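Local structure of trimethylamine-N-oxide reductase (Haemophilus influenzae, 7L5I) at residues 232-237 with 392-397; 513-518 with 522-527. The protein probably reduces S- or N-oxides such as trimethylamine N-oxide at a molybdenum centre held by two molybdopterin guanine dinucleotide cofactors. One frame throughout, in Å; residues are numbered along the deposited sequence.

Contact 1. Residues 232-237 with 392-397; sequences IEYFKK and GVPTAT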
loop_
_atom_site.group_PDB
_atom_site.type_symbol
_atom_site.label_atom_id
_atom_site.label_comp_id
_atom_site.label_asym_id
_atom_site.label_seq_id
_atom_site.Cartn_x
_atom_site.Cartn_y
_atom_site.Cartn_z
ATOM N N ILE A 232 9.176 9.658 11.257
ATOM C CA ILE A 232 8.264 10.313 12.194
ATOM C C ILE A 232 9.037 11.246 13.117
ATOM O O ILE A 232 8.590 12.365 13.405
ATOM C CB ILE A 232 7.452 9.262 12.972
ATOM C CG1 ILE A 232 6.371 8.676 12.057
ATOM C CG2 ILE A 232 6.854 9.882 14.228
ATOM C CD1 ILE A 232 5.702 7.468 12.593
ATOM N N GLU A 233 10.222 10.829 13.557
ATOM C CA GLU A 233 11.067 11.706 14.365
ATOM C C GLU A 233 11.384 13.007 13.636
ATOM O O GLU A 233 11.415 14.081 14.253
ATOM C CB GLU A 233 12.357 10.987 14.754
ATOM C CG GLU A 233 13.253 11.786 15.673
ATOM C CD GLU A 233 14.436 10.992 16.240
ATOM O OE1 GLU A 233 14.435 9.742 16.188
ATOM O OE2 GLU A 233 15.361 11.633 16.767
ATOM N N TYR A 234 11.628 12.936 12.326
ATOM C CA TYR A 234 11.940 14.153 11.576
ATOM C C TYR A 234 10.725 15.058 11.448
ATOM O O TYR A 234 10.844 16.285 11.563
ATOM C CB TYR A 234 12.494 13.815 10.189
ATOM C CG TYR A 234 13.991 13.600 10.158
ATOM C CD1 TYR A 234 14.865 14.652 10.430
ATOM C CD2 TYR A 234 14.523 12.360 9.808
ATOM C CE1 TYR A 234 16.238 14.469 10.398
ATOM C CE2 TYR A 234 15.898 12.168 9.770
ATOM C CZ TYR A 234 16.746 13.223 10.059
ATOM O OH TYR A 234 18.105 13.020 10.003
ATOM N N PHE A 235 9.533 14.486 11.224
ATOM C CA PHE A 235 8.334 15.319 11.183
ATOM C C PHE A 235 8.124 16.035 12.513
ATOM O O PHE A 235 7.730 17.210 12.553
ATOM C CB PHE A 235 7.114 14.475 10.838
ATOM C CG PHE A 235 6.898 14.295 9.345
ATOM C CD1 PHE A 235 6.444 15.345 8.577
ATOM C CD2 PHE A 235 7.157 13.074 8.737
ATOM C CE1 PHE A 235 6.249 15.204 7.226
ATOM C CE2 PHE A 235 6.973 12.913 7.375
ATOM C CZ PHE A 235 6.524 13.986 6.605
ATOM N N LYS A 236 8.368 15.331 13.618
ATOM C CA LYS A 236 8.243 15.945 14.940
ATOM C C LYS A 236 9.252 17.073 15.120
ATOM O O LYS A 236 8.926 18.123 15.690
ATOM C CB LYS A 236 8.413 14.880 16.025
ATOM C CG LYS A 236 7.273 13.848 16.067
ATOM C CD LYS A 236 6.050 14.385 16.784
ATOM C CE LYS A 236 6.303 14.460 18.276
ATOM N NZ LYS A 236 5.070 14.884 18.973
ATOM N N LYS A 237 10.491 16.867 14.660
ATOM C CA LYS A 237 11.490 17.923 14.751
ATOM C C LYS A 237 11.075 19.128 13.934
ATOM O O LYS A 237 11.283 20.286 14.352
ATOM C CB LYS A 237 12.844 17.420 14.265
ATOM C CG LYS A 237 13.538 16.466 15.182
ATOM C CD LYS A 237 14.959 16.238 14.694
ATOM C CE LYS A 237 15.577 15.013 15.330
ATOM N NZ LYS A 237 16.166 14.097 14.298
ATOM N N GLY A 392 13.632 10.119 2.708
ATOM C CA GLY A 392 14.345 11.300 3.109
ATOM C C GLY A 392 15.278 11.128 4.279
ATOM O O GLY A 392 16.153 11.966 4.479
ATOM N N VAL A 393 15.119 10.068 5.065
ATOM C CA VAL A 393 16.094 9.831 6.129
ATOM C C VAL A 393 17.438 9.567 5.476
ATOM O O VAL A 393 17.526 8.713 4.574
ATOM C CB VAL A 393 15.670 8.655 7.014
ATOM C CG1 VAL A 393 16.746 8.360 8.063
ATOM C CG2 VAL A 393 14.348 9.001 7.681
ATOM N N PRO A 394 18.498 10.267 5.860
ATOM C CA PRO A 394 19.741 10.168 5.086
ATOM C C PRO A 394 20.253 8.736 4.958
ATOM O O PRO A 394 20.290 7.971 5.924
ATOM C CB PRO A 394 20.710 11.049 5.876
ATOM C CG PRO A 394 19.853 12.073 6.557
ATOM C CD PRO A 394 18.573 11.309 6.909
ATOM N N THR A 395 20.706 8.403 3.748
ATOM C CA THR A 395 21.211 7.074 3.457
ATOM C C THR A 395 22.510 6.804 4.207
ATOM O O THR A 395 23.481 7.559 4.078
ATOM C CB THR A 395 21.445 6.911 1.958
ATOM O OG1 THR A 395 20.274 7.317 1.231
ATOM C CG2 THR A 395 21.791 5.466 1.634
ATOM N N ALA A 396 22.553 5.695 4.938
ATOM C CA ALA A 396 23.739 5.367 5.714
ATOM C C ALA A 396 24.803 4.747 4.822
ATOM O O ALA A 396 24.521 4.226 3.732
ATOM C CB ALA A 396 23.400 4.403 6.849
ATOM N N THR A 397 26.041 4.792 5.308
ATOM C CA THR A 397 27.145 4.097 4.661
ATOM C C THR A 397 27.336 2.734 5.308
ATOM O O THR A 397 27.687 2.639 6.493
ATOM C CB THR A 397 28.432 4.924 4.756
ATOM O OG1 THR A 397 28.186 6.198 4.137
ATOM C CG2 THR A 397 29.562 4.209 4.042
#
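Tyr234, on helix 230-240, reaches out to Val393 and Pro394 of the loop that follows strand 381-383. Its CB points at the loop, and the phenol ring spans the gap between two backbones that stay well apart: the nearest CA atoms, those of Tyr234 and Val393, are 8.1 Å from each other.

The apolar contacts are made by two carbons of the loop, Val393 CG2 and Pro394 CD. The valine methyl lies near the ring plane and meets the edge at CD2 of Tyr234, 4.0 Å away. The valine holds CG1 anti to its backbone N (chi1 176°). CG2 is thereby set beside that N and meets the tyrosine. The side chains of Pro394 and Tyr234 meet from opposite directions, with the proline CD oblique to the ring. This CD is 4.0 Å from CE2 of Tyr234 and 3.6 Å from the hydroxyl OH, so a proline CH2 packs beside the polar end as well. The tyrosine ring also stacks with Trp199.

The polar contacts run to other parts of the chain. Tyr234 OH is hydrogen-bonded to Glu200 OE2. Gln195 holds the loop through Gly392 N, Val393 O and Thr395 OG1.

Only 111 Å² is buried between the two segments. The chemistry implies a small apolar seam, in which a tyrosine anchored at its hydroxyl packs its ring carbons against a valine methyl and a proline CH2.

Contact 2. Residues 513-518 with 522-527; sequences LTMAGD and MSVYPM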
loop_
_atom_site.group_PDB
_atom_site.type_symbol
_atom_site.label_atom_id
_atom_site.label_comp_id
_atom_site.label_asym_id
_atom_site.label_seq_id
_atom_site.Cartn_x
_atom_site.Cartn_y
_atom_site.Cartn_z
ATOM N N LEU A 513 16.365 -12.260 8.652
ATOM C CA LEU A 513 17.077 -10.993 8.688
ATOM C C LEU A 513 16.261 -9.968 7.924
ATOM O O LEU A 513 15.555 -10.312 6.977
ATOM C CB LEU A 513 18.447 -11.054 7.991
ATOM C CG LEU A 513 19.517 -11.980 8.543
ATOM C CD1 LEU A 513 20.569 -12.184 7.476
ATOM C CD2 LEU A 513 20.083 -11.340 9.777
ATOM N N THR A 514 16.365 -8.705 8.335
ATOM C CA THR A 514 15.808 -7.591 7.576
ATOM C C THR A 514 16.675 -6.359 7.813
ATOM O O THR A 514 17.729 -6.425 8.454
ATOM C CB THR A 514 14.312 -7.368 7.921
ATOM O OG1 THR A 514 13.732 -6.413 6.991
ATOM C CG2 THR A 514 14.137 -6.852 9.343
ATOM N N MET A 515 16.283 -5.248 7.193
ATOM C CA MET A 515 16.987 -3.989 7.332
ATOM C C MET A 515 16.057 -2.924 7.888
ATOM O O MET A 515 14.837 -2.966 7.659
ATOM C CB MET A 515 17.498 -3.418 5.992
ATOM C CG MET A 515 18.232 -4.315 5.073
ATOM S SD MET A 515 19.981 -4.360 5.410
ATOM C CE MET A 515 20.616 -2.680 5.577
ATOM N N ALA A 516 16.651 -1.959 8.570
ATOM C CA ALA A 516 15.983 -0.715 8.917
ATOM C C ALA A 516 15.834 0.116 7.659
ATOM O O ALA A 516 16.828 0.461 7.011
ATOM C CB ALA A 516 16.782 0.040 9.970
ATOM N N GLY A 517 14.587 0.447 7.309
ATOM C CA GLY A 517 14.343 0.968 5.988
ATOM C C GLY A 517 13.190 1.943 5.896
ATOM O O GLY A 517 12.648 2.358 6.926
ATOM N N ASP A 518 12.800 2.321 4.672
ATOM C CA ASP A 518 13.271 1.679 3.451
ATOM C C ASP A 518 14.358 2.404 2.661
ATOM O O ASP A 518 14.768 1.939 1.608
ATOM C CB ASP A 518 12.067 1.476 2.490
ATOM C CG ASP A 518 11.118 0.365 2.948
ATOM O OD1 ASP A 518 11.558 -0.496 3.704
ATOM O OD2 ASP A 518 9.931 0.358 2.543
ATOM N N MET A 522 19.844 1.904 7.584
ATOM C CA MET A 522 20.740 2.297 8.659
ATOM C C MET A 522 21.056 1.178 9.652
ATOM O O MET A 522 21.900 1.386 10.529
ATOM C CB MET A 522 20.163 3.489 9.418
ATOM C CG MET A 522 18.902 3.177 10.103
ATOM S SD MET A 522 18.453 4.505 11.229
ATOM C CE MET A 522 18.482 5.868 10.134
ATOM N N SER A 523 20.416 0.017 9.536
ATOM C CA SER A 523 20.720 -1.094 10.424
ATOM C C SER A 523 20.389 -2.418 9.751
ATOM O O SER A 523 19.481 -2.497 8.917
ATOM C CB SER A 523 19.936 -1.053 11.742
ATOM O OG SER A 523 19.927 0.247 12.298
ATOM N N VAL A 524 21.102 -3.466 10.176
ATOM C CA VAL A 524 20.715 -4.852 9.937
ATOM C C VAL A 524 19.997 -5.336 11.189
ATOM O O VAL A 524 20.545 -5.262 12.299
ATOM C CB VAL A 524 21.919 -5.744 9.627
ATOM C CG1 VAL A 524 21.462 -7.149 9.306
ATOM C CG2 VAL A 524 22.703 -5.158 8.502
ATOM N N TYR A 525 18.759 -5.780 11.017
ATOM C CA TYR A 525 17.939 -6.239 12.128
ATOM C C TYR A 525 17.884 -7.758 12.143
ATOM O O TYR A 525 17.440 -8.364 11.153
ATOM C CB TYR A 525 16.519 -5.689 12.012
ATOM C CG TYR A 525 16.283 -4.233 12.310
ATOM C CD1 TYR A 525 17.209 -3.448 12.983
ATOM C CD2 TYR A 525 15.071 -3.647 11.941
ATOM C CE1 TYR A 525 16.934 -2.114 13.257
ATOM C CE2 TYR A 525 14.796 -2.353 12.239
ATOM C CZ TYR A 525 15.715 -1.585 12.891
ATOM O OH TYR A 525 15.412 -0.262 13.164
ATOM N N PRO A 526 18.289 -8.413 13.225
ATOM C CA PRO A 526 18.080 -9.852 13.329
ATOM C C PRO A 526 16.618 -10.151 13.589
ATOM O O PRO A 526 15.921 -9.375 14.243
ATOM C CB PRO A 526 18.951 -10.248 14.533
ATOM C CG PRO A 526 18.916 -9.041 15.400
ATOM C CD PRO A 526 18.867 -7.855 14.473
ATOM N N MET A 527 16.150 -11.291 13.064
ATOM C CA MET A 527 14.797 -11.774 13.353
ATOM C C MET A 527 14.920 -13.172 13.943
ATOM O O MET A 527 14.688 -14.171 13.261
ATOM C CB MET A 527 13.917 -11.758 12.094
ATOM C CG MET A 527 13.714 -10.392 11.488
ATOM S SD MET A 527 12.819 -10.401 9.914
ATOM C CE MET A 527 11.268 -11.101 10.453
#
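Leu513 enters the pairing opposite Pro526, as an antiparallel non-hydrogen-bonded pair. Its CD2 packs 4.4 Å from Val524 CG1, on the face where helix 588-594 adds Phe591.

Thr514 is hydrogen-bonded to Tyr525 in both directions. Thr514 N donates to Tyr525 O at 3.0 Å, and Tyr525 N donates to Thr514 O at 2.8 Å. The threonine turns OG1 anti to its backbone N (chi1 -170°), and CG2 takes the position between N and the carbonyl carbon. This methyl meets Tyr525 CB and, 3.8 Å away, Met527 SD. It also lies at the edge of the tyrosine ring, near its plane.

Met515 pairs with Val524, back on the face of Leu513. Its chain bends at chi2 and chi3. The thioether lies near Val524 CG2, and CE folds back to 3.5 Å from Ser523 O. The same oxygen receives a CA-H...O contact from Met515.

At Ala516 the chain turns a corner. Its N still donates to Ser523 O at 2.9 Å, and its O takes a weak bond from Met522 N. Its CA lies over one face of the Tyr525 ring, and CB is 3.5 Å from Tyr525 CZ. Met522 CG and Ser523 CB also touch this methyl. Ser523 OG has its own hydrogen-bond partner, Ser599.

Beyond the corner, the Asp518 carboxylate accepts hydrogen bonds from Trp224 N and Met225 N, just before strand 226-227. The pattern is that of a twisted antiparallel beta hairpin, whose two strands are the inner ones of a small mixed sheet edged by strands 226-227 and 598-599.

In the fold
Contact 1 and contact 2 are neighbours, with centres about 16 Å apart. They join through the 392-397 loop, which reaches from Tyr234 to the start of the second hairpin strand. Val393 CG1 packs 3.7 Å from Met522 CE, while Ala396 CB lies 3.8 Å from Met522 CA. Val393 thus gives one methyl to each contact. Strand 226-227, shortly before helix 230-240, also flanks the hairpin in its sheet. Both contacts are buried and belong to the molybdopterin oxidoreductase family region. The side chain of Met527, at the far end of the hairpin pairing, is about 9 Å from a bound molybdopterin guanine dinucleotide.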